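Local coordinates for protein beta-1,4-mannanase (Aplysia kurodai, PDB 3VUP) that probably hydrolyses beta-1,4-mannan in the sea hare's digestive fluid, acting as a beta-1,4-mannanase built on a TIM barrel, at residues I304-F308 / N330-I335; F308-N313 / N337-S343; G20-M26 / A319-V325. All blocks are in the same frame, centred on the assembly; numbering follows the deposited sequence.

Contact 1: I304-F308 / N330-I335; sequences ITQMF and NQRKGI. With SO4 (sulfate ion), chain F.
Sulfate atom O2 (chain F) is gripped by two amides of segment 330-335 and touched from segment 304-308 by the I304 methyl CD1, 3.9 Å away. Q331 NE2 reaches O2 at 3.3 Å with an N-H...O angle of 159°, whereas N330 ND2 gives it a weak bond and makes a shorter one, 3.1 Å, to sulfate O3. R327 and Q297 also bind the ion, which probably came from the crystallisation liquor. Beside this sulfate site two neighbouring helices of the TIM barrel pack together: helices 304-313 and 324-338 stand before and after strand 318-322 in the chain, and their local axes approach to 7.9 Å and cross at -40°. Stronger partners fix both amides independently of the sulfate, since N330 ND2 also bonds to E296, while Q331 holds S321 OG through OE1 and the W322 carbonyl through NE2. Q331 is therefore clamped at both ends of its amide, with its aliphatic CG lying against I304 CG1. In I304 the CG1 branch is anti to the backbone N (chi1 -163°), which turns it to Q331 and leaves CG2 3.4 Å from N330 O. The closest CA pair is T305 and G334, 4.0 Å apart; F308 CD2 packs close to G334 as well, so the missing beta carbon is what makes room for the ring. Over the centre of the F308 ring sits I335 N, 4.0 Å above the plane, although its N-H is already used by the helical bond to Q331 O. At the ring's far end I335 CG1 meets F308 CZ at 3.5 Å.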
# COMPACT_ATOMS: atom_id res chain seq x y z
N ILE A 304 -16.65 11.56 8.23
CA ILE A 304 -16.08 10.72 7.18
C ILE A 304 -16.52 11.19 5.78
O ILE A 304 -15.75 11.12 4.83
CB ILE A 304 -16.40 9.22 7.42
CG1 ILE A 304 -15.47 8.33 6.59
CG2 ILE A 304 -17.87 8.94 7.13
CD1 ILE A 304 -14.03 8.30 7.11
N THR A 305 -17.74 11.70 5.66
CA THR A 305 -18.19 12.21 4.36
C THR A 305 -17.37 13.44 3.95
O THR A 305 -16.94 13.55 2.80
CB THR A 305 -19.71 12.52 4.36
OG1 THR A 305 -20.43 11.29 4.56
CG2 THR A 305 -20.15 13.13 3.04
N GLN A 306 -17.14 14.34 4.90
CA GLN A 306 -16.28 15.48 4.62
C GLN A 306 -14.89 15.03 4.20
O GLN A 306 -14.27 15.67 3.34
CB GLN A 306 -16.20 16.42 5.83
CG GLN A 306 -17.47 17.24 5.99
CD GLN A 306 -17.50 17.99 7.30
OE1 GLN A 306 -17.01 17.52 8.32
NE2 GLN A 306 -18.10 19.17 7.28
N MET A 307 -14.40 13.95 4.80
CA MET A 307 -13.06 13.47 4.49
C MET A 307 -12.98 12.93 3.06
O MET A 307 -12.07 13.30 2.32
CB MET A 307 -12.60 12.42 5.51
CG MET A 307 -12.50 12.99 6.92
SD MET A 307 -11.92 11.82 8.15
CE MET A 307 -10.15 11.94 7.89
N PHE A 308 -13.92 12.08 2.67
CA PHE A 308 -13.92 11.57 1.29
C PHE A 308 -14.06 12.70 0.28
O PHE A 308 -13.35 12.73 -0.74
CB PHE A 308 -15.02 10.53 1.08
CG PHE A 308 -14.60 9.12 1.43
CD1 PHE A 308 -13.95 8.32 0.50
CD2 PHE A 308 -14.84 8.60 2.69
CE1 PHE A 308 -13.57 7.03 0.81
CE2 PHE A 308 -14.46 7.31 3.00
CZ PHE A 308 -13.82 6.52 2.07
N ASN A 330 -19.95 3.28 9.03
CA ASN A 330 -19.77 4.71 8.90
C ASN A 330 -19.10 5.06 7.58
O ASN A 330 -19.52 5.99 6.88
CB ASN A 330 -18.94 5.25 10.07
CG ASN A 330 -18.98 6.76 10.15
OD1 ASN A 330 -20.05 7.36 10.05
ND2 ASN A 330 -17.81 7.38 10.31
N GLN A 331 -18.04 4.34 7.24
CA GLN A 331 -17.22 4.74 6.11
C GLN A 331 -17.94 4.62 4.77
O GLN A 331 -17.71 5.42 3.86
CB GLN A 331 -15.89 3.99 6.11
CG GLN A 331 -15.05 4.37 7.32
CD GLN A 331 -13.77 3.58 7.46
OE1 GLN A 331 -13.46 2.71 6.65
NE2 GLN A 331 -13.01 3.90 8.49
N ARG A 332 -18.83 3.63 4.66
CA ARG A 332 -19.63 3.48 3.45
C ARG A 332 -20.45 4.70 3.12
O ARG A 332 -20.77 4.93 1.95
CB ARG A 332 -20.54 2.27 3.55
CG ARG A 332 -19.84 0.96 3.30
CD ARG A 332 -20.81 -0.21 3.21
NE ARG A 332 -21.37 -0.60 4.49
CZ ARG A 332 -20.76 -1.40 5.36
NH1 ARG A 332 -21.34 -1.72 6.51
NH2 ARG A 332 -19.54 -1.88 5.08
N LYS A 333 -20.82 5.49 4.13
CA LYS A 333 -21.56 6.71 3.86
C LYS A 333 -20.75 7.67 3.02
O LYS A 333 -21.28 8.33 2.12
CB LYS A 333 -21.89 7.44 5.16
CG LYS A 333 -22.73 6.67 6.13
CD LYS A 333 -22.94 7.46 7.41
CE LYS A 333 -23.81 8.68 7.17
NZ LYS A 333 -23.98 9.48 8.42
N GLY A 334 -19.46 7.78 3.32
CA GLY A 334 -18.60 8.67 2.56
C GLY A 334 -18.34 8.16 1.16
O GLY A 334 -18.35 8.93 0.20
N ILE A 335 -18.09 6.86 1.05
CA ILE A 335 -17.93 6.21 -0.24
C ILE A 335 -19.17 6.43 -1.12
O ILE A 335 -19.05 6.81 -2.29
CB ILE A 335 -17.64 4.71 -0.03
CG1 ILE A 335 -16.27 4.54 0.64
CG2 ILE A 335 -17.72 3.95 -1.34
CD1 ILE A 335 -16.06 3.18 1.24
S SO4 F . -14.51 5.94 11.61
O1 SO4 F . -13.77 4.70 11.60
O2 SO4 F . -14.69 6.11 10.22
O3 SO4 F . -15.88 5.73 12.03
O4 SO4 F . -13.87 6.84 12.55

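Contact 2: F308-N313 / N337-S343; sequences FNYVYN and NIKDKTS. With SO4 (sulfate ion), chain E.
Y312, I338 and K341 supply most of the surface buried here. K341 runs alongside the Y312 ring, with its CB over one face, 3.9 Å from the ring centroid and 27° off the normal, a CH-pi contact. Farther along, in one of its two conformers, the lysine bends at chi3 and chi4: CE stays 3.4 Å from Y312 CD2 while NZ curls back to a sulfate (chain E), bonding to its O3 at 2.8 Å. The same anion takes S343 OG on O1 at 2.7 Å and the backbone N-H groups of T342 and S343 on O2; of these groups K341 probably offsets part of its charge, while the others hold it by hydrogen bonds. S343 OG also lies at the edge of the Y312 ring, near its plane, and Y312 OH is anchored beyond the contact by G345 and N344. I338 is the apolar wedge. Its CD1 meets F308 CD1 at 4.0 Å, and its CG2 slides past the amide of N309. That amide makes the one direct hydrogen bond between the segments: N309 ND2 to N337 OD1, 2.9 Å and nearly straight at 168°, the two amide planes turned 60° apart. A type I turn from I338 to K341 brings K341 alongside Y312. The contact joins two outer helices of the TIM barrel, 304-313 and 324-338, with F17 and I347 packed on I338, while F308 and V311 rest on A319 of strand 318-322.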
# COMPACT_ATOMS: atom_id res chain seq x y z
N PHE A 308 -13.92 12.08 2.67
CA PHE A 308 -13.92 11.57 1.29
C PHE A 308 -14.06 12.70 0.28
O PHE A 308 -13.35 12.73 -0.74
CB PHE A 308 -15.02 10.53 1.08
CG PHE A 308 -14.60 9.12 1.43
CD1 PHE A 308 -13.95 8.32 0.50
CD2 PHE A 308 -14.84 8.60 2.69
CE1 PHE A 308 -13.57 7.03 0.81
CE2 PHE A 308 -14.46 7.31 3.00
CZ PHE A 308 -13.82 6.52 2.07
N ASN A 309 -14.94 13.66 0.55
CA ASN A 309 -15.10 14.82 -0.33
C ASN A 309 -13.83 15.65 -0.38
O ASN A 309 -13.43 16.11 -1.45
CB ASN A 309 -16.30 15.67 0.08
CG ASN A 309 -17.61 15.10 -0.44
OD1 ASN A 309 -18.04 15.44 -1.52
ND2 ASN A 309 -18.22 14.22 0.33
N TYR A 310 -13.19 15.84 0.77
CA TYR A 310 -11.97 16.64 0.82
C TYR A 310 -10.92 16.04 -0.11
O TYR A 310 -10.31 16.74 -0.91
CB TYR A 310 -11.42 16.75 2.25
CG TYR A 310 -10.27 17.72 2.30
CD1 TYR A 310 -9.00 17.33 1.92
CD2 TYR A 310 -10.46 19.05 2.66
CE1 TYR A 310 -7.95 18.22 1.90
CE2 TYR A 310 -9.41 19.95 2.66
CZ TYR A 310 -8.16 19.53 2.28
OH TYR A 310 -7.13 20.43 2.27
N VAL A 311 -10.70 14.74 0.00
CA VAL A 311 -9.69 14.10 -0.82
C VAL A 311 -10.02 14.28 -2.30
O VAL A 311 -9.16 14.68 -3.10
CB VAL A 311 -9.53 12.60 -0.47
CG1 VAL A 311 -8.54 11.95 -1.39
CG2 VAL A 311 -9.11 12.42 0.98
N TYR A 312 -11.27 14.03 -2.65
CA TYR A 312 -11.70 14.13 -4.04
C TYR A 312 -11.50 15.54 -4.59
O TYR A 312 -11.11 15.72 -5.75
CB TYR A 312 -13.18 13.71 -4.17
CG TYR A 312 -13.58 13.53 -5.61
CD1 TYR A 312 -13.49 12.28 -6.23
CD2 TYR A 312 -14.02 14.60 -6.38
CE1 TYR A 312 -13.83 12.11 -7.56
CE2 TYR A 312 -14.36 14.44 -7.70
CZ TYR A 312 -14.25 13.20 -8.29
OH TYR A 312 -14.58 13.04 -9.62
N ASN A 313 -11.77 16.54 -3.76
CA ASN A 313 -11.78 17.95 -4.16
C ASN A 313 -10.42 18.64 -4.09
O ASN A 313 -10.33 19.81 -4.46
CB ASN A 313 -12.76 18.75 -3.30
CG ASN A 313 -14.21 18.42 -3.59
OD1 ASN A 313 -14.56 18.02 -4.70
ND2 ASN A 313 -15.06 18.59 -2.59
N ASN A 337 -21.38 8.82 -0.84
CA ASN A 337 -21.62 10.23 -1.13
C ASN A 337 -20.87 10.73 -2.36
O ASN A 337 -21.38 11.56 -3.11
CB ASN A 337 -21.30 11.10 0.08
CG ASN A 337 -21.68 12.53 -0.15
OD1 ASN A 337 -20.83 13.37 -0.46
ND2 ASN A 337 -22.96 12.83 -0.03
N ILE A 338 -19.66 10.21 -2.57
CA ILE A 338 -18.84 10.71 -3.67
C ILE A 338 -18.95 9.88 -4.94
O ILE A 338 -18.33 10.23 -5.94
CB ILE A 338 -17.33 10.86 -3.28
CG1 ILE A 338 -16.67 9.50 -3.04
CG2 ILE A 338 -17.15 11.80 -2.10
CD1 ILE A 338 -15.15 9.56 -3.06
N LYS A 339 -19.75 8.82 -4.93
CA LYS A 339 -19.67 7.81 -6.00
C LYS A 339 -20.01 8.34 -7.38
O LYS A 339 -19.57 7.78 -8.39
CB LYS A 339 -20.49 6.57 -5.67
CG LYS A 339 -21.98 6.72 -5.85
CD LYS A 339 -22.66 5.42 -5.45
CE LYS A 339 -24.15 5.49 -5.66
NZ LYS A 339 -24.85 4.26 -5.20
N ASP A 340 -20.80 9.41 -7.43
CA ASP A 340 -21.27 9.97 -8.69
C ASP A 340 -20.49 11.21 -9.13
O ASP A 340 -20.86 11.85 -10.11
CB ASP A 340 -22.77 10.28 -8.62
CG ASP A 340 -23.13 11.27 -7.51
OD1 ASP A 340 -22.24 11.60 -6.69
OD2 ASP A 340 -24.29 11.71 -7.47
N LYS A 341 -19.41 11.55 -8.42
CA LYS A 341 -18.59 12.69 -8.82
C LYS A 341 -17.73 12.35 -10.01
O LYS A 341 -17.24 11.22 -10.13
CB LYS A 341 -17.71 13.15 -7.66
CG LYS A 341 -18.49 13.58 -6.45
CD LYS A 341 -17.65 14.24 -5.36
CE LYS A 341 -17.19 15.63 -5.74
NZ LYS A 341 -18.33 16.57 -5.91
N THR A 342 -17.52 13.31 -10.90
CA THR A 342 -16.80 13.03 -12.13
C THR A 342 -15.67 14.01 -12.46
O THR A 342 -14.83 13.70 -13.31
CB THR A 342 -17.76 12.92 -13.34
OG1 THR A 342 -18.54 14.12 -13.42
CG2 THR A 342 -18.69 11.72 -13.19
N SER A 343 -15.61 15.16 -11.79
CA SER A 343 -14.65 16.20 -12.15
C SER A 343 -13.18 15.86 -11.89
O SER A 343 -12.29 16.45 -12.51
CB SER A 343 -15.00 17.52 -11.47
OG SER A 343 -14.79 17.44 -10.07
S SO4 E . -18.38 16.89 -9.46
O1 SO4 E . -17.14 17.18 -8.76
O2 SO4 E . -18.13 16.05 -10.64
O3 SO4 E . -19.31 16.23 -8.55
O4 SO4 E . -18.95 18.17 -9.89

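Contact 3: G20-M26 / A319-V325; sequences GGNLPWM and AWSWHLV
Strands 18-22 and 318-322, the first and last of the eight-stranded TIM barrel, close the cylinder here in parallel pairing. G20 N bonds to A319 O at 3.0 Å, S321 N to G20 O, and N22 N to S321 O at 2.8 Å. S321 O accepts twice: N22 N comes in almost in line with the carbonyl, whereas N22 ND2, 3.0 Å away at an N-H...O angle of 173°, comes from above the carbonyl plane. N22 is held further through ND2 to G292 O and OD1 to R60, and its amide carbon CG lies 3.6 Å from W322 CE3. With an alanine in place of N22, R60 would probably lose this acceptor, S321 O its second donor and the W322 indole part of its packing. Beyond the strands, L324 N bonds to N22 O at 2.8 Å and V325 N to L23 O at 3.0 Å, tying the new helix's first turn to segment 20-26, while H323 caps that helix through ND1 to Q326 N. P24, after a cis peptide bond, sets CD 3.4 Å from the centroid of H323, squarely over the ring face, and CG over W322. W25 CG sits between backbone N and carbonyl carbon (chi1 49°), bringing the indole round so that the edges of W322 and H323 meet its face; the six-membered rings of W25 and W322 form an offset edge-to-face pair, planes at 73°. This aromatic cluster lies at the C-terminal strand ends, where TIM-barrel active sites are found; a TRS molecule beside W322, probably from the crystallisation liquor, is consistent with a pocket. Strand 58-65 continues the sheet past strand 18-22, helix 36-53 flanks L23 and M26, and helix 304-313 packs on A319 and S321.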
# COMPACT_ATOMS: atom_id res chain seq x y z
N GLY A 20 -12.53 3.77 -1.94
CA GLY A 20 -12.87 2.55 -1.25
C GLY A 20 -12.26 2.53 0.13
O GLY A 20 -12.30 3.53 0.86
N GLY A 21 -11.68 1.40 0.49
CA GLY A 21 -11.13 1.28 1.82
C GLY A 21 -10.15 0.14 1.98
O GLY A 21 -9.89 -0.63 1.05
N ASN A 22 -9.61 0.07 3.18
CA ASN A 22 -8.75 -1.01 3.63
C ASN A 22 -9.59 -2.04 4.34
O ASN A 22 -10.26 -1.69 5.32
CB ASN A 22 -7.74 -0.48 4.64
CG ASN A 22 -6.70 0.43 4.03
OD1 ASN A 22 -5.59 -0.01 3.75
ND2 ASN A 22 -7.03 1.71 3.87
N LEU A 23 -9.55 -3.29 3.89
CA LEU A 23 -10.31 -4.36 4.53
C LEU A 23 -10.19 -4.36 6.07
O LEU A 23 -11.22 -4.30 6.74
CB LEU A 23 -9.93 -5.71 3.91
CG LEU A 23 -10.69 -6.92 4.43
CD1 LEU A 23 -12.16 -6.83 4.04
CD2 LEU A 23 -10.06 -8.20 3.91
N PRO A 24 -8.97 -4.40 6.64
CA PRO A 24 -7.65 -4.51 6.01
C PRO A 24 -7.15 -5.96 5.97
O PRO A 24 -6.13 -6.24 5.34
CB PRO A 24 -6.76 -3.67 6.92
CG PRO A 24 -7.50 -3.54 8.22
CD PRO A 24 -8.84 -4.20 8.09
N TRP A 25 -7.87 -6.83 6.67
CA TRP A 25 -7.60 -8.26 6.76
C TRP A 25 -8.87 -8.85 7.34
O TRP A 25 -9.76 -8.13 7.79
CB TRP A 25 -6.41 -8.54 7.70
CG TRP A 25 -6.51 -7.84 9.01
CD1 TRP A 25 -7.35 -8.14 10.05
CD2 TRP A 25 -5.78 -6.68 9.41
NE1 TRP A 25 -7.17 -7.24 11.07
CE2 TRP A 25 -6.21 -6.34 10.70
CE3 TRP A 25 -4.78 -5.91 8.80
CZ2 TRP A 25 -5.68 -5.25 11.40
CZ3 TRP A 25 -4.27 -4.82 9.49
CH2 TRP A 25 -4.72 -4.50 10.77
N MET A 26 -8.95 -10.18 7.34
CA MET A 26 -10.02 -10.85 8.07
C MET A 26 -9.42 -11.50 9.32
O MET A 26 -9.76 -11.12 10.44
CB MET A 26 -10.74 -11.87 7.19
CG MET A 26 -11.97 -12.48 7.85
SD MET A 26 -13.18 -11.29 8.49
CE MET A 26 -13.55 -10.38 6.99
N ALA A 319 -8.94 7.70 -2.45
CA ALA A 319 -9.25 7.79 -1.03
C ALA A 319 -9.65 6.41 -0.55
O ALA A 319 -10.65 5.85 -1.01
CB ALA A 319 -10.41 8.76 -0.79
N TRP A 320 -8.85 5.86 0.37
CA TRP A 320 -9.15 4.57 0.99
C TRP A 320 -9.22 4.76 2.50
O TRP A 320 -8.20 5.04 3.15
CB TRP A 320 -8.08 3.52 0.68
CG TRP A 320 -7.80 3.29 -0.78
CD1 TRP A 320 -8.67 3.41 -1.81
CD2 TRP A 320 -6.55 2.89 -1.35
NE1 TRP A 320 -8.03 3.12 -3.00
CE2 TRP A 320 -6.73 2.79 -2.74
CE3 TRP A 320 -5.30 2.60 -0.81
CZ2 TRP A 320 -5.70 2.42 -3.60
CZ3 TRP A 320 -4.28 2.24 -1.67
CH2 TRP A 320 -4.48 2.14 -3.05
N SER A 321 -10.42 4.61 3.07
CA SER A 321 -10.57 4.73 4.52
C SER A 321 -10.04 3.48 5.24
O SER A 321 -9.83 2.42 4.62
CB SER A 321 -12.03 5.00 4.88
OG SER A 321 -12.88 4.02 4.32
N TRP A 322 -9.81 3.61 6.54
CA TRP A 322 -9.17 2.56 7.33
C TRP A 322 -10.14 1.64 8.09
O TRP A 322 -10.90 2.10 8.95
CB TRP A 322 -8.18 3.19 8.32
CG TRP A 322 -7.57 2.15 9.21
CD1 TRP A 322 -7.79 2.00 10.55
CD2 TRP A 322 -6.71 1.07 8.82
NE1 TRP A 322 -7.11 0.89 11.02
CE2 TRP A 322 -6.44 0.31 9.98
CE3 TRP A 322 -6.14 0.68 7.60
CZ2 TRP A 322 -5.61 -0.82 9.96
CZ3 TRP A 322 -5.32 -0.45 7.58
CH2 TRP A 322 -5.07 -1.18 8.75
N HIS A 323 -10.07 0.35 7.78
CA HIS A 323 -10.70 -0.75 8.51
C HIS A 323 -12.19 -0.89 8.22
O HIS A 323 -13.05 -0.65 9.07
CB HIS A 323 -10.42 -0.70 10.02
CG HIS A 323 -10.29 -2.05 10.62
ND1 HIS A 323 -11.28 -3.02 10.51
CD2 HIS A 323 -9.27 -2.63 11.30
CE1 HIS A 323 -10.86 -4.12 11.11
NE2 HIS A 323 -9.65 -3.91 11.60
N LEU A 324 -12.50 -1.33 7.01
CA LEU A 324 -13.89 -1.52 6.61
C LEU A 324 -14.57 -2.58 7.46
O LEU A 324 -15.76 -2.46 7.74
CB LEU A 324 -13.99 -1.92 5.15
CG LEU A 324 -13.60 -0.83 4.14
CD1 LEU A 324 -13.53 -1.43 2.75
CD2 LEU A 324 -14.59 0.33 4.19
N VAL A 325 -13.86 -3.62 7.87
CA VAL A 325 -14.50 -4.67 8.66
C VAL A 325 -15.11 -4.10 9.94
O VAL A 325 -16.25 -4.43 10.28
CB VAL A 325 -13.52 -5.82 8.97
CG1 VAL A 325 -14.07 -6.72 10.06
CG2 VAL A 325 -13.26 -6.62 7.70

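Overall arrangement
Contacts 1 and 2 join the same two helices, 304-313 and 324-338, at successive levels and share F308, whereas contact 3 closes the barrel inside them. Burial falls from contact 3 through contact 1 to contact 2: contact 3 lies nearest the centre of the chain with its residues mostly buried, contact 1 is a buried helix-helix layer, and contact 2 is partly exposed. The chemistry follows: backbone pairing and aromatic faces in contact 3, apolar packing beside sulfate-binding amides in contact 1, and a lysine-tyrosine pair, again with a sulfate at the border, in contact 2. F308 CZ, 3.5 Å from S321 OG, links the helical layer to the strand, and Q331 belongs to both.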